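Local coordinates for StAR-related lipid transfer protein 5 (Homo sapiens, PDB 2R55) that may carry cholesterol, other sterols or other lipids within the cell, binding them as a START-domain transfer protein, at residues Val62-Asn67 with His195-Gly200; Leu68-Gly73 with Asn189-Phe194; Val116-Thr121 with Pro161-Phe166; Leu137-Arg142 with Ser149-His154. All blocks are in the same frame, centred on the assembly; numbering follows the deposited sequence.

Contact 1. Residues Val62-Asn67 with His195-Gly200; sequences VEFPGN and HTDLSG
His-195 meets the 62-67 loop with its imidazole: CE1 lies 3.5 Å from Glu-63 CG, the two side chains crossing at about a right angle. Phe-64 CE1 sits at the imidazole edge, near its plane and 4.1 Å from His-195 CD2. With CG anti to the backbone N (chi1 -152°), the imidazole end swings back to the loop, where bonds from ND1 to the carbonyl of Pro-173 and from NE2 to the hydroxyl of Ser-61 fix its rotation. Glu-63 offers a methylene rather than its charge here, because its carboxylate is turned to Lys-34, with OE2 in a salt bridge. Thr-196 contributes backbone, its O lying 3.3 Å from Phe-64 CZ. One water donates to both Thr-196 O and Asn-67 O, at 2.7 and 2.9 Å, and joins the loop to strand 188-197. Asp-197 CB is 3.6 Å from Phe-64 CE2, carboxylate and phenyl planes 40° apart. Its OD1 accepts from Ser-199 N (2.9 Å), an Asx turn at the end of the strand. The phenyl group is also held from its own loop, with Gly-66 N 3.4 Å above the ring centre, and it stacks with His-172 of strand 167-180. The segments thus join through van der Waals contact of Phe-64 and the Glu-63 methylene and through a shared water, while most polar side-chain ends bond to neighbouring parts of the domain.

Contact 2. Residues Leu68-Gly73 with Asn189-Phe194; sequences LYRGEG and NLVTFF
This is an antiparallel strand pair inside the curved START sheet: Leu-68 to Gly-73 runs between strands 54-60 and 188-197, and Asn-189 to Phe-194 continues the sheet to strand 167-180. The short axes are 4.6 Å apart at 166°. Tyr-69 with Phe-194, Gly-71 with Thr-192 and Gly-73 with Leu-190 are the hydrogen-bonded pairs. Gly-71 N to Thr-192 O is nearly linear (2.7 Å, 178°), whereas Gly-73 N to Leu-190 O is weak. Arg-70, Val-191 and Phe-193, on one face with Glu-72, touch helix 21-40. Arg-70 and Phe-193 lie side by side, Arg-70 CG 3.4 Å from Phe-193 CE1, with guanidinium and phenyl planes nearly perpendicular. Extended from CG to NE, the arginine reaches along its own strand, and NH1 meets Glu-72 OE1 at 2.6 Å in the guanidinium plane; Val-191 CG1 packs over one face of that group. Glu-72 OE2 takes a weak bond from Asn-189 ND2 (3.5 Å). On the face turned to helix 204-227, Gly-71 is opposite Thr-192, where a beta carbon would collide with OG1. Tyr-69 CB and Phe-194 CB approach to 4.1 Å before their rings diverge to Phe-211 and Phe-218 of that helix. A salt bridge in alkyl and aromatic surroundings thus lies on one side, and glycines, Leu-190, Thr-192 and two aromatic rings on the other, consistent with the C-terminal helix closing an apolar lipid cavity, as in other START domains.

Contact 3. Residues Val116-Thr121 with Pro161-Phe166; sequences VSRTST and PPKPGF
The guanidinium of Arg-118 has the aliphatic chain of Lys-163 over one face, Lys-163 CG 3.5 Å from Arg-118 CZ and Lys-163 CE 3.8 Å above the plane at its centre. At its edge, near its plane, stands Phe-166 CE1, 4.1 Å from Arg-118 NH2. The phenyl ring in turn presents a face to that nitrogen, which lies off toward the rim, and has Thr-121 O at an edge; Ser-120 CB touches Phe-166 CE2 at 4.1 Å. The cation-pi geometry is long, Arg-118 CZ standing 5.3 Å from the centroid of the Phe-166 ring, and amounts to a weak attraction at most. A bend at chi2 (-100°) lays the lysine chain across the guanidinium, and the type II turn from Lys-163 to Phe-166 brings both side chains to the strand. Arg-118 NE and NH1 form salt bridges to Glu-105 and Asp-133, on the neighbouring strands 103-109 and 132-142. Replaced by a leucine, Arg-118 would probably leave these two carboxylates without their cation and the lysine methylenes without a flat surface to rest on. Although Lys-163 NZ is 4.5 Å from Arg-118 NH2, the two acids are likely to offset the like charges, so that the loop before strand 167-180 can pack against strand 114-120 through methylenes and a ring.

Contact 4. Residues Leu137-Arg142 with Ser149-His154; sequences LVLVKR and SSNATH
Asn-151 grips Leu-139 O twice, with N at 3.0 Å and ND2 at 3.2 Å, the two donors arriving from opposite faces of the carbonyl plane. Its CG is anti to its own carbonyl carbon (chi1 -55°), which folds the amide back across the strand pair. The other amide hydrogen goes to Ser-149 OG, 2.7 Å from ND2, and that hydroxyl makes a weak bond to Lys-141 O, so a short polar chain runs from one strand to the other beside the backbone bonds. Among these, Leu-139 N to Asn-151 O is nearly straight (2.8 Å, 170°). Thr-153 N to Leu-137 O (2.9 Å) and Ser-149 N to Lys-141 O continue the antiparallel pairing of the hairpin formed by strands 132-142 and 148-154, while Lys-141 N to Ser-149 O is weak. With an alanine in place of Asn-151, Leu-139 O would probably be held by the backbone N alone, and Ser-149 OG, without the ND2 donor, would be likely to turn more freely. Beyond the polar core, Leu-139 lies alongside Asn-151, CD1 4.1 Å from ND2. These side chains share a face with Leu-137 and Thr-153; helix 21-40 packs on it through Met-27, Val-31, Ala-32 and Met-35, and Lys-141 reaches Glu-29 of the helix in a salt bridge. On the reverse face Val-138 and Ala-152 meet, CB to CB at 4.0 Å, and Ser-150 OG turns to the backbone N of Cys-176. With its NH2 bonded to Leu-139 O and Ser-149 OG, the amide probably pays little for burial against the apolar side of helix 21-40.

All four contacts reach one curved sheet of the START domain, contacts 2 and 4 as strand pairs, 1 and 3 as loops against its strands. Contacts 1 and 2 share strand 188-197, their centres 16 Å apart, and touch where His-195 ND1 lies 3.6 Å from Leu-68 CD1. Contacts 3 and 4 join through adjacent strands 114-120 and 132-142, Val-116 CG2 packing 3.8 Å from Leu-137 CD1. Strand 167-180 separates contact 2 from contact 4, with centres about 14 Å apart and nearest atoms about 7 Å. Helix 21-40 packs on both. Contacts 2 and 3, about 24 Å between centres, flank the middle of the chain. The sheet face turned to helix 204-227 at contact 2 probably borders the lipid cavity.

Contact 1. Residues Val62-Asn67 with His195-Gly200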
loop_
_atom_site.group_PDB
_atom_site.type_symbol
_atom_site.label_atom_id
_atom_site.label_comp_id
_atom_site.label_asym_id
_atom_site.label_seq_id
_atom_site.Cartn_x
_atom_site.Cartn_y
_atom_site.Cartn_z
ATOM N N VAL A 62 5.100 8.752 -12.677
ATOM C CA VAL A 62 4.567 9.775 -13.594
ATOM C C VAL A 62 3.460 10.605 -12.892
ATOM O O VAL A 62 2.947 11.561 -13.456
ATOM C CB VAL A 62 4.060 9.191 -14.975
ATOM C CG1 VAL A 62 5.171 8.453 -15.702
ATOM C CG2 VAL A 62 2.850 8.283 -14.796
ATOM N N GLU A 63 3.108 10.228 -11.667
ATOM C CA GLU A 63 2.055 10.906 -10.912
ATOM C C GLU A 63 2.535 12.164 -10.168
ATOM O O GLU A 63 1.733 13.064 -9.932
ATOM C CB GLU A 63 1.383 9.958 -9.908
ATOM C CG GLU A 63 0.726 8.663 -10.479
ATOM C CD GLU A 63 -0.321 8.870 -11.597
ATOM O OE1 GLU A 63 -0.926 9.947 -11.717
ATOM O OE2 GLU A 63 -0.547 7.904 -12.369
ATOM N N PHE A 64 3.829 12.221 -9.815
ATOM C CA PHE A 64 4.416 13.293 -9.000
ATOM C C PHE A 64 5.950 13.230 -9.134
ATOM O O PHE A 64 6.469 12.232 -9.628
ATOM C CB PHE A 64 3.945 13.200 -7.534
ATOM C CG PHE A 64 4.732 12.242 -6.667
ATOM C CD1 PHE A 64 4.871 10.912 -7.005
ATOM C CD2 PHE A 64 5.302 12.687 -5.477
ATOM C CE1 PHE A 64 5.590 10.034 -6.202
ATOM C CE2 PHE A 64 6.022 11.811 -4.638
ATOM C CZ PHE A 64 6.169 10.488 -5.003
ATOM N N PRO A 65 6.677 14.294 -8.709
ATOM C CA PRO A 65 8.143 14.288 -8.829
ATOM C C PRO A 65 8.836 12.985 -8.380
ATOM O O PRO A 65 9.754 12.535 -9.079
ATOM C CB PRO A 65 8.568 15.443 -7.927
ATOM C CG PRO A 65 7.432 16.383 -7.993
ATOM C CD PRO A 65 6.196 15.543 -8.083
ATOM N N GLY A 66 8.387 12.375 -7.271
ATOM C CA GLY A 66 9.055 11.203 -6.672
ATOM C C GLY A 66 9.002 9.858 -7.398
ATOM O O GLY A 66 8.925 9.791 -8.635
ATOM N N ASN A 67 9.052 8.775 -6.623
ATOM C CA ASN A 67 9.185 7.441 -7.191
ATOM C C ASN A 67 8.018 6.504 -6.890
ATOM O O ASN A 67 7.209 6.765 -5.998
ATOM C CB ASN A 67 10.484 6.799 -6.709
ATOM C CG ASN A 67 11.726 7.629 -7.048
ATOM O OD1 ASN A 67 11.900 8.118 -8.168
ATOM N ND2 ASN A 67 12.610 7.760 -6.077
ATOM N N HIS A 195 3.473 4.208 -3.373
ATOM C CA HIS A 195 3.476 5.295 -4.344
ATOM C C HIS A 195 3.182 6.553 -3.596
ATOM O O HIS A 195 2.204 7.249 -3.866
ATOM C CB HIS A 195 2.369 5.064 -5.357
ATOM C CG HIS A 195 2.638 5.665 -6.700
ATOM N ND1 HIS A 195 1.936 5.295 -7.823
ATOM C CD2 HIS A 195 3.537 6.594 -7.105
ATOM C CE1 HIS A 195 2.384 5.981 -8.859
ATOM N NE2 HIS A 195 3.354 6.774 -8.451
ATOM N N THR A 196 4.034 6.838 -2.634
ATOM C CA THR A 196 3.668 7.744 -1.562
ATOM C C THR A 196 4.314 9.084 -1.738
ATOM O O THR A 196 5.497 9.161 -2.048
ATOM C CB THR A 196 4.118 7.147 -0.260
ATOM O OG1 THR A 196 3.377 5.945 -0.050
ATOM C CG2 THR A 196 3.904 8.114 0.905
ATOM N N ASP A 197 3.528 10.136 -1.557
ATOM C CA ASP A 197 4.095 11.474 -1.420
ATOM C C ASP A 197 4.035 11.870 0.044
ATOM O O ASP A 197 2.992 12.279 0.560
ATOM C CB ASP A 197 3.344 12.491 -2.267
ATOM C CG ASP A 197 3.954 13.864 -2.195
ATOM O OD1 ASP A 197 5.083 14.005 -1.678
ATOM O OD2 ASP A 197 3.310 14.824 -2.666
ATOM N N LEU A 198 5.156 11.727 0.727
ATOM C CA LEU A 198 5.256 12.195 2.096
ATOM C C LEU A 198 4.885 13.658 2.251
ATOM O O LEU A 198 4.370 14.056 3.301
ATOM C CB LEU A 198 6.641 11.908 2.639
ATOM C CG LEU A 198 6.799 10.389 2.847
ATOM C CD1 LEU A 198 8.236 10.071 3.219
ATOM C CD2 LEU A 198 5.810 9.838 3.869
ATOM N N SER A 199 5.127 14.460 1.199
ATOM C CA SER A 199 4.667 15.849 1.182
ATOM C C SER A 199 5.374 16.563 2.330
ATOM O O SER A 199 6.482 16.171 2.702
ATOM C CB SER A 199 3.132 15.889 1.282
ATOM O OG SER A 199 2.630 17.126 1.702
ATOM N N GLY A 200 4.751 17.588 2.901
ATOM C CA GLY A 200 5.432 18.444 3.880
ATOM C C GLY A 200 6.689 19.048 3.275
ATOM O O GLY A 200 6.683 19.458 2.124
HETATM O O HOH W 1 7.332 7.601 -3.258
#

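Contact 2. Residues Leu68-Gly73 with Asn189-Phe194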
loop_
_atom_site.group_PDB
_atom_site.type_symbol
_atom_site.label_atom_id
_atom_site.label_comp_id
_atom_site.label_asym_id
_atom_site.label_seq_id
_atom_site.Cartn_x
_atom_site.Cartn_y
_atom_site.Cartn_z
ATOM N N LEU A 68 7.948 5.404 -7.636
ATOM C CA LEU A 68 7.040 4.307 -7.342
ATOM C C LEU A 68 7.884 3.112 -6.959
ATOM O O LEU A 68 8.873 2.817 -7.632
ATOM C CB LEU A 68 6.183 3.996 -8.578
ATOM C CG LEU A 68 5.396 2.697 -8.766
ATOM C CD1 LEU A 68 4.273 2.541 -7.745
ATOM C CD2 LEU A 68 4.835 2.594 -10.211
ATOM N N TYR A 69 7.478 2.418 -5.896
ATOM C CA TYR A 69 8.225 1.291 -5.330
ATOM C C TYR A 69 7.454 -0.017 -5.486
ATOM O O TYR A 69 6.227 -0.050 -5.300
ATOM C CB TYR A 69 8.554 1.544 -3.841
ATOM C CG TYR A 69 9.607 2.608 -3.654
ATOM C CD1 TYR A 69 9.255 3.951 -3.497
ATOM C CD2 TYR A 69 10.961 2.279 -3.666
ATOM C CE1 TYR A 69 10.236 4.947 -3.354
ATOM C CE2 TYR A 69 11.950 3.261 -3.518
ATOM C CZ TYR A 69 11.577 4.589 -3.365
ATOM O OH TYR A 69 12.550 5.543 -3.236
ATOM N N ARG A 70 8.178 -1.087 -5.810
ATOM C CA ARG A 70 7.591 -2.371 -6.108
ATOM C C ARG A 70 8.233 -3.446 -5.237
ATOM O O ARG A 70 9.453 -3.665 -5.286
ATOM C CB ARG A 70 7.817 -2.685 -7.584
ATOM C CG ARG A 70 7.363 -4.085 -8.059
ATOM C CD ARG A 70 8.192 -4.515 -9.245
ATOM N NE ARG A 70 7.509 -5.484 -10.090
ATOM C CZ ARG A 70 7.453 -6.792 -9.844
ATOM N NH1 ARG A 70 8.024 -7.308 -8.751
ATOM N NH2 ARG A 70 6.801 -7.588 -10.685
ATOM N N GLY A 71 7.400 -4.095 -4.434
ATOM C CA GLY A 71 7.822 -5.206 -3.599
ATOM C C GLY A 71 7.294 -6.514 -4.162
ATOM O O GLY A 71 6.133 -6.602 -4.568
ATOM N N GLU A 72 8.150 -7.523 -4.200
ATOM C CA GLU A 72 7.723 -8.855 -4.594
ATOM C C GLU A 72 8.286 -9.903 -3.632
ATOM O O GLU A 72 9.454 -9.832 -3.206
ATOM C CB GLU A 72 8.100 -9.146 -6.054
ATOM C CG GLU A 72 7.936 -10.607 -6.495
ATOM C CD GLU A 72 7.568 -10.768 -7.976
ATOM O OE1 GLU A 72 8.029 -9.956 -8.826
ATOM O OE2 GLU A 72 6.804 -11.716 -8.280
ATOM N N GLY A 73 7.441 -10.867 -3.281
ATOM C CA GLY A 73 7.783 -11.827 -2.251
ATOM C C GLY A 73 6.697 -12.845 -1.971
ATOM O O GLY A 73 5.520 -12.484 -1.749
ATOM N N ASN A 189 1.704 -15.419 -3.551
ATOM C CA ASN A 189 2.603 -14.397 -4.060
ATOM C C ASN A 189 1.995 -13.030 -3.765
ATOM O O ASN A 189 0.815 -12.785 -4.080
ATOM C CB ASN A 189 2.830 -14.569 -5.568
ATOM C CG ASN A 189 4.070 -13.838 -6.072
ATOM O OD1 ASN A 189 5.204 -14.297 -5.892
ATOM N ND2 ASN A 189 3.851 -12.708 -6.735
ATOM N N LEU A 190 2.798 -12.164 -3.140
ATOM C CA LEU A 190 2.399 -10.808 -2.791
ATOM C C LEU A 190 3.289 -9.756 -3.473
ATOM O O LEU A 190 4.493 -9.640 -3.165
ATOM C CB LEU A 190 2.439 -10.604 -1.272
ATOM C CG LEU A 190 2.111 -9.205 -0.722
ATOM C CD1 LEU A 190 0.657 -8.814 -1.002
ATOM C CD2 LEU A 190 2.391 -9.108 0.756
ATOM N N VAL A 191 2.681 -8.989 -4.381
ATOM C CA VAL A 191 3.347 -7.873 -5.051
ATOM C C VAL A 191 2.661 -6.578 -4.619
ATOM O O VAL A 191 1.431 -6.431 -4.750
ATOM C CB VAL A 191 3.310 -8.019 -6.584
ATOM C CG1 VAL A 191 4.251 -7.005 -7.252
ATOM C CG2 VAL A 191 3.690 -9.422 -6.983
ATOM N N THR A 192 3.453 -5.657 -4.070
ATOM C CA THR A 192 2.906 -4.446 -3.489
ATOM C C THR A 192 3.595 -3.232 -4.077
ATOM O O THR A 192 4.807 -3.259 -4.346
ATOM C CB THR A 192 3.113 -4.366 -1.969
ATOM O OG1 THR A 192 4.509 -4.225 -1.691
ATOM C CG2 THR A 192 2.575 -5.589 -1.240
ATOM N N PHE A 193 2.822 -2.156 -4.241
ATOM C CA PHE A 193 3.350 -0.901 -4.720
ATOM C C PHE A 193 3.114 0.198 -3.711
ATOM O O PHE A 193 1.983 0.428 -3.291
ATOM C CB PHE A 193 2.717 -0.538 -6.060
ATOM C CG PHE A 193 2.979 -1.539 -7.117
ATOM C CD1 PHE A 193 4.163 -1.511 -7.828
ATOM C CD2 PHE A 193 2.068 -2.552 -7.366
ATOM C CE1 PHE A 193 4.420 -2.459 -8.788
ATOM C CE2 PHE A 193 2.324 -3.508 -8.328
ATOM C CZ PHE A 193 3.500 -3.458 -9.045
ATOM N N PHE A 194 4.202 0.860 -3.326
ATOM C CA PHE A 194 4.159 2.064 -2.504
ATOM C C PHE A 194 4.371 3.236 -3.432
ATOM O O PHE A 194 5.325 3.251 -4.212
ATOM C CB PHE A 194 5.269 2.010 -1.460
ATOM C CG PHE A 194 4.962 1.114 -0.308
ATOM C CD1 PHE A 194 3.784 0.365 -0.283
ATOM C CD2 PHE A 194 5.854 0.984 0.736
ATOM C CE1 PHE A 194 3.498 -0.466 0.794
ATOM C CE2 PHE A 194 5.569 0.150 1.811
ATOM C CZ PHE A 194 4.395 -0.571 1.837
#

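Contact 3. Residues Val116-Thr121 with Pro161-Phe166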
loop_
_atom_site.group_PDB
_atom_site.type_symbol
_atom_site.label_atom_id
_atom_site.label_comp_id
_atom_site.label_asym_id
_atom_site.label_seq_id
_atom_site.Cartn_x
_atom_site.Cartn_y
_atom_site.Cartn_z
ATOM N N VAL A 116 -13.604 5.080 1.423
ATOM C CA VAL A 116 -12.646 6.151 1.674
ATOM C C VAL A 116 -12.038 5.997 3.073
ATOM O O VAL A 116 -12.763 5.907 4.069
ATOM C CB VAL A 116 -13.299 7.535 1.483
ATOM C CG1 VAL A 116 -12.283 8.650 1.680
ATOM C CG2 VAL A 116 -13.935 7.626 0.095
ATOM N N SER A 117 -10.709 5.945 3.138
ATOM C CA SER A 117 -10.024 5.608 4.376
ATOM C C SER A 117 -8.986 6.642 4.800
ATOM O O SER A 117 -8.398 7.327 3.962
ATOM C CB SER A 117 -9.360 4.239 4.261
ATOM O OG SER A 117 -8.209 4.299 3.439
ATOM N N ARG A 118 -8.787 6.750 6.112
ATOM C CA ARG A 118 -7.730 7.565 6.688
ATOM C C ARG A 118 -6.717 6.625 7.316
ATOM O O ARG A 118 -7.086 5.712 8.044
ATOM C CB ARG A 118 -8.298 8.536 7.731
ATOM C CG ARG A 118 -7.248 9.335 8.515
ATOM C CD ARG A 118 -7.895 10.378 9.385
ATOM N NE ARG A 118 -7.185 10.518 10.650
ATOM C CZ ARG A 118 -6.274 11.450 10.912
ATOM N NH1 ARG A 118 -5.955 12.362 9.996
ATOM N NH2 ARG A 118 -5.684 11.478 12.101
ATOM N N THR A 119 -5.446 6.849 7.014
ATOM C CA THR A 119 -4.360 6.031 7.524
ATOM C C THR A 119 -3.339 6.924 8.239
ATOM O O THR A 119 -2.901 7.937 7.686
ATOM C CB THR A 119 -3.681 5.274 6.373
ATOM O OG1 THR A 119 -4.666 4.512 5.660
ATOM C CG2 THR A 119 -2.591 4.339 6.887
ATOM N N SER A 120 -2.966 6.549 9.459
ATOM C CA SER A 120 -1.984 7.295 10.239
ATOM C C SER A 120 -0.686 6.511 10.307
ATOM O O SER A 120 -0.683 5.342 10.677
ATOM C CB SER A 120 -2.482 7.547 11.663
ATOM O OG SER A 120 -3.791 8.090 11.695
ATOM N N THR A 121 0.409 7.168 9.938
ATOM C CA THR A 121 1.747 6.595 10.034
ATOM C C THR A 121 2.383 7.223 11.261
ATOM O O THR A 121 1.980 8.312 11.671
ATOM C CB THR A 121 2.621 6.918 8.768
ATOM O OG1 THR A 121 2.816 8.339 8.648
ATOM C CG2 THR A 121 1.976 6.383 7.504
ATOM N N PRO A 161 -10.302 16.533 7.121
ATOM C CA PRO A 161 -9.362 17.558 6.693
ATOM C C PRO A 161 -8.020 17.410 7.442
ATOM O O PRO A 161 -7.902 16.501 8.274
ATOM C CB PRO A 161 -10.091 18.853 7.061
ATOM C CG PRO A 161 -11.109 18.470 8.127
ATOM C CD PRO A 161 -11.093 16.981 8.283
ATOM N N PRO A 162 -7.000 18.249 7.119
ATOM C CA PRO A 162 -5.713 18.140 7.820
ATOM C C PRO A 162 -5.865 18.195 9.327
ATOM O O PRO A 162 -6.523 19.095 9.857
ATOM C CB PRO A 162 -4.925 19.344 7.303
ATOM C CG PRO A 162 -5.464 19.572 5.945
ATOM C CD PRO A 162 -6.944 19.292 6.075
ATOM N N LYS A 163 -5.280 17.204 9.989
ATOM C CA LYS A 163 -5.389 17.030 11.425
ATOM C C LYS A 163 -4.202 17.688 12.116
ATOM O O LYS A 163 -3.086 17.706 11.581
ATOM C CB LYS A 163 -5.451 15.542 11.778
ATOM C CG LYS A 163 -6.813 14.877 11.553
ATOM C CD LYS A 163 -7.605 14.735 12.856
ATOM C CE LYS A 163 -8.755 13.729 12.729
ATOM N NZ LYS A 163 -9.283 13.315 14.081
ATOM N N PRO A 164 -4.436 18.240 13.313
ATOM C CA PRO A 164 -3.358 18.898 14.022
ATOM C C PRO A 164 -2.223 17.916 14.335
ATOM O O PRO A 164 -2.468 16.839 14.907
ATOM C CB PRO A 164 -4.043 19.373 15.306
ATOM C CG PRO A 164 -5.242 18.484 15.451
ATOM C CD PRO A 164 -5.698 18.265 14.074
ATOM N N GLY A 165 -1.004 18.281 13.939
ATOM C CA GLY A 165 0.172 17.469 14.246
ATOM C C GLY A 165 0.465 16.326 13.286
ATOM O O GLY A 165 1.413 15.571 13.504
ATOM N N PHE A 166 -0.344 16.180 12.237
ATOM C CA PHE A 166 -0.003 15.286 11.127
ATOM C C PHE A 166 0.245 16.132 9.897
ATOM O O PHE A 166 -0.367 17.188 9.737
ATOM C CB PHE A 166 -1.122 14.276 10.852
ATOM C CG PHE A 166 -1.341 13.297 11.977
ATOM C CD1 PHE A 166 -2.114 13.647 13.093
ATOM C CD2 PHE A 166 -0.752 12.037 11.943
ATOM C CE1 PHE A 166 -2.309 12.755 14.144
ATOM C CE2 PHE A 166 -0.938 11.127 12.994
ATOM C CZ PHE A 166 -1.718 11.488 14.098
#

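Contact 4. Residues Leu137-Arg142 with Ser149-His154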
loop_
_atom_site.group_PDB
_atom_site.type_symbol
_atom_site.label_atom_id
_atom_site.label_comp_id
_atom_site.label_asym_id
_atom_site.label_seq_id
_atom_site.Cartn_x
_atom_site.Cartn_y
_atom_site.Cartn_z
ATOM N N LEU A 137 -9.033 6.904 -1.662
ATOM C CA LEU A 137 -10.082 6.127 -2.299
ATOM C C LEU A 137 -9.503 4.747 -2.565
ATOM O O LEU A 137 -8.584 4.607 -3.371
ATOM C CB LEU A 137 -10.526 6.779 -3.599
ATOM C CG LEU A 137 -11.772 6.210 -4.270
ATOM C CD1 LEU A 137 -12.980 6.269 -3.347
ATOM C CD2 LEU A 137 -12.034 6.992 -5.533
ATOM N N VAL A 138 -10.010 3.749 -1.846
ATOM C CA VAL A 138 -9.504 2.376 -1.951
ATOM C C VAL A 138 -10.579 1.414 -2.445
ATOM O O VAL A 138 -11.654 1.291 -1.845
ATOM C CB VAL A 138 -8.828 1.852 -0.633
ATOM C CG1 VAL A 138 -9.652 2.195 0.607
ATOM C CG2 VAL A 138 -8.578 0.345 -0.714
ATOM N N LEU A 139 -10.260 0.753 -3.557
ATOM C CA LEU A 139 -11.143 -0.186 -4.222
ATOM C C LEU A 139 -10.495 -1.551 -4.154
ATOM O O LEU A 139 -9.305 -1.707 -4.474
ATOM C CB LEU A 139 -11.359 0.239 -5.686
ATOM C CG LEU A 139 -12.126 -0.548 -6.788
ATOM C CD1 LEU A 139 -11.257 -1.541 -7.532
ATOM C CD2 LEU A 139 -13.444 -1.211 -6.334
ATOM N N VAL A 140 -11.284 -2.529 -3.712
ATOM C CA VAL A 140 -10.919 -3.930 -3.790
ATOM C C VAL A 140 -11.491 -4.482 -5.089
ATOM O O VAL A 140 -12.670 -4.303 -5.387
ATOM C CB VAL A 140 -11.497 -4.726 -2.600
ATOM C CG1 VAL A 140 -11.264 -6.219 -2.791
ATOM C CG2 VAL A 140 -10.894 -4.247 -1.277
ATOM N N LYS A 141 -10.654 -5.148 -5.871
ATOM C CA LYS A 141 -11.089 -5.739 -7.122
ATOM C C LYS A 141 -10.483 -7.119 -7.201
ATOM O O LYS A 141 -9.323 -7.306 -6.824
ATOM C CB LYS A 141 -10.631 -4.895 -8.309
ATOM C CG LYS A 141 -11.309 -5.231 -9.652
ATOM C CD LYS A 141 -10.818 -4.291 -10.756
ATOM C CE LYS A 141 -11.370 -4.667 -12.129
ATOM N NZ LYS A 141 -10.743 -3.826 -13.204
ATOM N N ARG A 142 -11.270 -8.069 -7.705
ATOM C CA ARG A 142 -10.900 -9.474 -7.719
ATOM C C ARG A 142 -10.737 -9.950 -9.152
ATOM O O ARG A 142 -11.556 -9.632 -10.016
ATOM C CB ARG A 142 -11.988 -10.286 -7.013
ATOM C CG ARG A 142 -12.499 -9.564 -5.782
ATOM C CD ARG A 142 -13.784 -10.099 -5.227
ATOM N NE ARG A 142 -13.730 -9.958 -3.778
ATOM C CZ ARG A 142 -13.346 -10.929 -2.953
ATOM N NH1 ARG A 142 -13.007 -12.126 -3.433
ATOM N NH2 ARG A 142 -13.309 -10.703 -1.647
ATOM N N SER A 149 -6.910 -7.910 -5.101
ATOM C CA SER A 149 -6.030 -6.741 -5.071
ATOM C C SER A 149 -6.614 -5.554 -4.313
ATOM O O SER A 149 -7.841 -5.435 -4.159
ATOM C CB SER A 149 -5.658 -6.305 -6.488
ATOM O OG SER A 149 -6.615 -5.398 -7.004
ATOM N N SER A 150 -5.725 -4.673 -3.844
ATOM C CA SER A 150 -6.153 -3.435 -3.241
ATOM C C SER A 150 -5.557 -2.310 -4.041
ATOM O O SER A 150 -4.388 -2.360 -4.444
ATOM C CB SER A 150 -5.758 -3.345 -1.762
ATOM O OG SER A 150 -4.371 -3.562 -1.564
ATOM N N ASN A 151 -6.369 -1.288 -4.261
ATOM C CA ASN A 151 -6.038 -0.221 -5.185
ATOM C C ASN A 151 -6.461 1.087 -4.551
ATOM O O ASN A 151 -7.647 1.385 -4.426
ATOM C CB ASN A 151 -6.768 -0.442 -6.513
ATOM C CG ASN A 151 -6.494 -1.830 -7.125
ATOM O OD1 ASN A 151 -5.515 -2.026 -7.843
ATOM N ND2 ASN A 151 -7.366 -2.775 -6.849
ATOM N N ALA A 152 -5.476 1.866 -4.139
ATOM C CA ALA A 152 -5.726 3.010 -3.315
ATOM C C ALA A 152 -5.139 4.253 -3.967
ATOM O O ALA A 152 -4.040 4.204 -4.503
ATOM C CB ALA A 152 -5.116 2.763 -1.959
ATOM N N THR A 153 -5.891 5.353 -3.955
ATOM C CA THR A 153 -5.360 6.657 -4.364
ATOM C C THR A 153 -5.858 7.782 -3.436
ATOM O O THR A 153 -6.913 7.660 -2.843
ATOM C CB THR A 153 -5.658 6.972 -5.861
ATOM O OG1 THR A 153 -4.583 7.735 -6.424
ATOM C CG2 THR A 153 -6.952 7.764 -6.028
ATOM N N HIS A 154 -5.104 8.873 -3.320
ATOM C CA HIS A 154 -5.522 9.998 -2.470
ATOM C C HIS A 154 -6.836 10.633 -2.963
ATOM O O HIS A 154 -7.102 10.683 -4.178
ATOM C CB HIS A 154 -4.443 11.056 -2.415
ATOM C CG HIS A 154 -4.383 11.908 -3.642
ATOM N ND1 HIS A 154 -3.687 11.538 -4.774
ATOM C CD2 HIS A 154 -4.955 13.100 -3.924
ATOM C CE1 HIS A 154 -3.826 12.473 -5.696
ATOM N NE2 HIS A 154 -4.586 13.434 -5.200
#